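Local coordinates for uncharacterized protein (Methanocella paludicola, PDB 5DMP) that probably acts as a 3'-phosphoesterase, trimming DNA 3' ends during archaeal non-homologous end joining, at residues A[57-62]-A[74-79]. Residues are numbered along the deposited sequence; the frame is centred on the assembly and turned at random.
Sequences YATFEG and VMVWDI. With VN4 (oxido(dioxo)vanadium), chain J.
Glu61 reaches across to strand 72-84 with CB, CG and OE1. Glu61 CB lies 3.9 Å from Val74 O. CG, anti to the backbone N (chi1 174°), stays beside that carbonyl and also comes near Met75 CA. The side chain runs on extended and brings Glu61 OE1 to 2.9 Å from Val76 N. This bond is fairly straight, 164° at the hydrogen, and uses the anti lone pair of OE1. Ser155 OG also hydrogen-bonds to OE1, while OE2 hydrogen-bonds to Thr158 OG1 and forms a salt bridge with Arg160. With an alanine here, Val76 N would probably lose this acceptor and Arg160 its carboxylate mate. Next in the chain, Gly62 pairs with Val74 through two backbone hydrogen bonds. Val76 CG2 sits 3.2 Å from Phe60 O, and Ile79 CD1 packs against Ala58 CB and Thr59 CG2. The Phe60 side chain crosses that of Val74 at about a right angle, with Phe60 CE2 3.8 Å from Val74 CB. Phe60 CB covers one face of the Tyr57 ring. Tyr57 OH donates to O2 of the bound oxido(dioxo)vanadium at 2.7 Å, and Val74 CG2 lies 3.9 Å from the same oxygen. An antiparallel hydrogen-bonded pair thus borders the vanadate pocket, the probable phosphate site of this LigD-type phosphoesterase domain.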
loop_
_atom_site.group_PDB
_atom_site.type_symbol
_atom_site.label_atom_id
_atom_site.label_comp_id
_atom_site.label_asym_id
_atom_site.label_seq_id
_atom_site.Cartn_x
_atom_site.Cartn_y
_atom_site.Cartn_z
ATOM N N TYR A 57 2.924 -10.500 -9.286
ATOM C CA TYR A 57 3.888 -9.441 -8.940
ATOM C C TYR A 57 4.003 -9.133 -7.446
ATOM O O TYR A 57 5.006 -8.541 -6.994
ATOM C CB TYR A 57 3.475 -8.153 -9.688
ATOM C CG TYR A 57 4.588 -7.190 -9.866
ATOM C CD1 TYR A 57 5.540 -7.398 -10.858
ATOM C CD2 TYR A 57 4.734 -6.065 -9.033
ATOM C CE1 TYR A 57 6.587 -6.473 -11.064
ATOM C CE2 TYR A 57 5.810 -5.182 -9.187
ATOM C CZ TYR A 57 6.715 -5.389 -10.239
ATOM O OH TYR A 57 7.736 -4.531 -10.476
ATOM N N ALA A 58 3.021 -9.554 -6.657
ATOM C CA ALA A 58 3.088 -9.257 -5.188
ATOM C C ALA A 58 4.370 -9.755 -4.486
ATOM O O ALA A 58 4.830 -9.181 -3.483
ATOM C CB ALA A 58 1.874 -9.843 -4.497
ATOM N N THR A 59 4.977 -10.837 -4.987
ATOM C CA THR A 59 6.229 -11.324 -4.340
ATOM C C THR A 59 7.458 -11.012 -5.201
ATOM O O THR A 59 8.531 -11.568 -4.947
ATOM C CB THR A 59 6.145 -12.848 -4.028
ATOM O OG1 THR A 59 5.874 -13.516 -5.259
ATOM C CG2 THR A 59 4.954 -13.131 -3.121
ATOM N N PHE A 60 7.348 -10.102 -6.183
ATOM C CA PHE A 60 8.525 -9.723 -6.949
ATOM C C PHE A 60 9.465 -8.886 -6.078
ATOM O O PHE A 60 9.038 -7.831 -5.547
ATOM C CB PHE A 60 8.168 -8.886 -8.215
ATOM C CG PHE A 60 9.380 -8.387 -8.912
ATOM C CD1 PHE A 60 10.341 -9.310 -9.396
ATOM C CD2 PHE A 60 9.712 -7.039 -8.902
ATOM C CE1 PHE A 60 11.507 -8.869 -10.014
ATOM C CE2 PHE A 60 10.874 -6.612 -9.513
ATOM C CZ PHE A 60 11.778 -7.518 -10.061
ATOM N N GLU A 61 10.724 -9.339 -5.920
ATOM C CA GLU A 61 11.733 -8.569 -5.186
ATOM C C GLU A 61 12.996 -8.709 -6.008
ATOM O O GLU A 61 13.367 -9.854 -6.270
ATOM C CB GLU A 61 11.933 -9.228 -3.798
ATOM C CG GLU A 61 13.063 -8.591 -3.017
ATOM C CD GLU A 61 12.930 -8.895 -1.531
ATOM O OE1 GLU A 61 12.005 -8.344 -0.895
ATOM O OE2 GLU A 61 13.786 -9.677 -0.994
ATOM N N GLY A 62 13.612 -7.623 -6.466
ATOM C CA GLY A 62 14.783 -7.766 -7.394
ATOM C C GLY A 62 14.990 -6.443 -8.118
ATOM O O GLY A 62 14.606 -5.395 -7.615
ATOM N N VAL A 74 13.405 -3.178 -6.201
ATOM C CA VAL A 74 12.085 -3.402 -5.652
ATOM C C VAL A 74 12.215 -4.377 -4.501
ATOM O O VAL A 74 12.765 -5.485 -4.670
ATOM C CB VAL A 74 11.154 -4.026 -6.698
ATOM C CG1 VAL A 74 9.762 -4.313 -6.117
ATOM C CG2 VAL A 74 11.090 -3.095 -7.929
ATOM N N MET A 75 11.720 -3.956 -3.348
ATOM C CA MET A 75 11.711 -4.773 -2.151
ATOM C C MET A 75 10.282 -5.078 -1.772
ATOM O O MET A 75 9.439 -4.174 -1.810
ATOM C CB MET A 75 12.340 -3.961 -0.995
ATOM C CG MET A 75 12.032 -4.584 0.373
ATOM S SD MET A 75 12.524 -3.531 1.768
ATOM C CE MET A 75 14.313 -3.430 1.508
ATOM N N VAL A 76 9.982 -6.301 -1.347
ATOM C CA VAL A 76 8.646 -6.590 -0.843
ATOM C C VAL A 76 8.715 -6.180 0.606
ATOM O O VAL A 76 9.306 -6.857 1.455
ATOM C CB VAL A 76 8.222 -8.083 -1.012
ATOM C CG1 VAL A 76 6.845 -8.280 -0.367
ATOM C CG2 VAL A 76 8.130 -8.363 -2.535
ATOM N N TRP A 77 8.147 -5.011 0.871
ATOM C CA TRP A 77 8.300 -4.341 2.138
ATOM C C TRP A 77 7.268 -4.813 3.176
ATOM O O TRP A 77 7.576 -4.876 4.364
ATOM C CB TRP A 77 8.327 -2.783 1.894
ATOM C CG TRP A 77 8.551 -1.963 3.166
ATOM C CD1 TRP A 77 9.766 -1.495 3.664
ATOM C CD2 TRP A 77 7.520 -1.485 4.086
ATOM N NE1 TRP A 77 9.518 -0.728 4.835
ATOM C CE2 TRP A 77 8.176 -0.757 5.123
ATOM C CE3 TRP A 77 6.121 -1.636 4.138
ATOM C CZ2 TRP A 77 7.456 -0.154 6.189
ATOM C CZ3 TRP A 77 5.385 -1.034 5.193
ATOM C CH2 TRP A 77 6.095 -0.306 6.220
ATOM N N ASP A 78 6.015 -5.138 2.768
ATOM C CA ASP A 78 5.080 -5.758 3.668
ATOM C C ASP A 78 4.124 -6.550 2.792
ATOM O O ASP A 78 3.973 -6.234 1.604
ATOM C CB ASP A 78 4.229 -4.715 4.450
ATOM C CG ASP A 78 3.497 -5.329 5.622
ATOM O OD1 ASP A 78 3.838 -6.475 6.041
ATOM O OD2 ASP A 78 2.528 -4.721 6.216
ATOM N N ILE A 79 3.556 -7.613 3.322
ATOM C CA ILE A 79 2.633 -8.425 2.513
ATOM C C ILE A 79 1.660 -9.128 3.488
ATOM O O ILE A 79 1.939 -9.351 4.691
ATOM C CB ILE A 79 3.413 -9.443 1.622
ATOM C CG1 ILE A 79 2.494 -9.996 0.507
ATOM C CG2 ILE A 79 3.986 -10.568 2.543
ATOM C CD1 ILE A 79 3.277 -10.672 -0.628
HETATM V V VN4 J . 6.239 -1.180 -10.477
HETATM O O1 VN4 J . 6.019 -2.111 -12.141
HETATM O O2 VN4 J . 7.715 -1.999 -9.535
HETATM O O3 VN4 J . 5.113 0.269 -9.994
#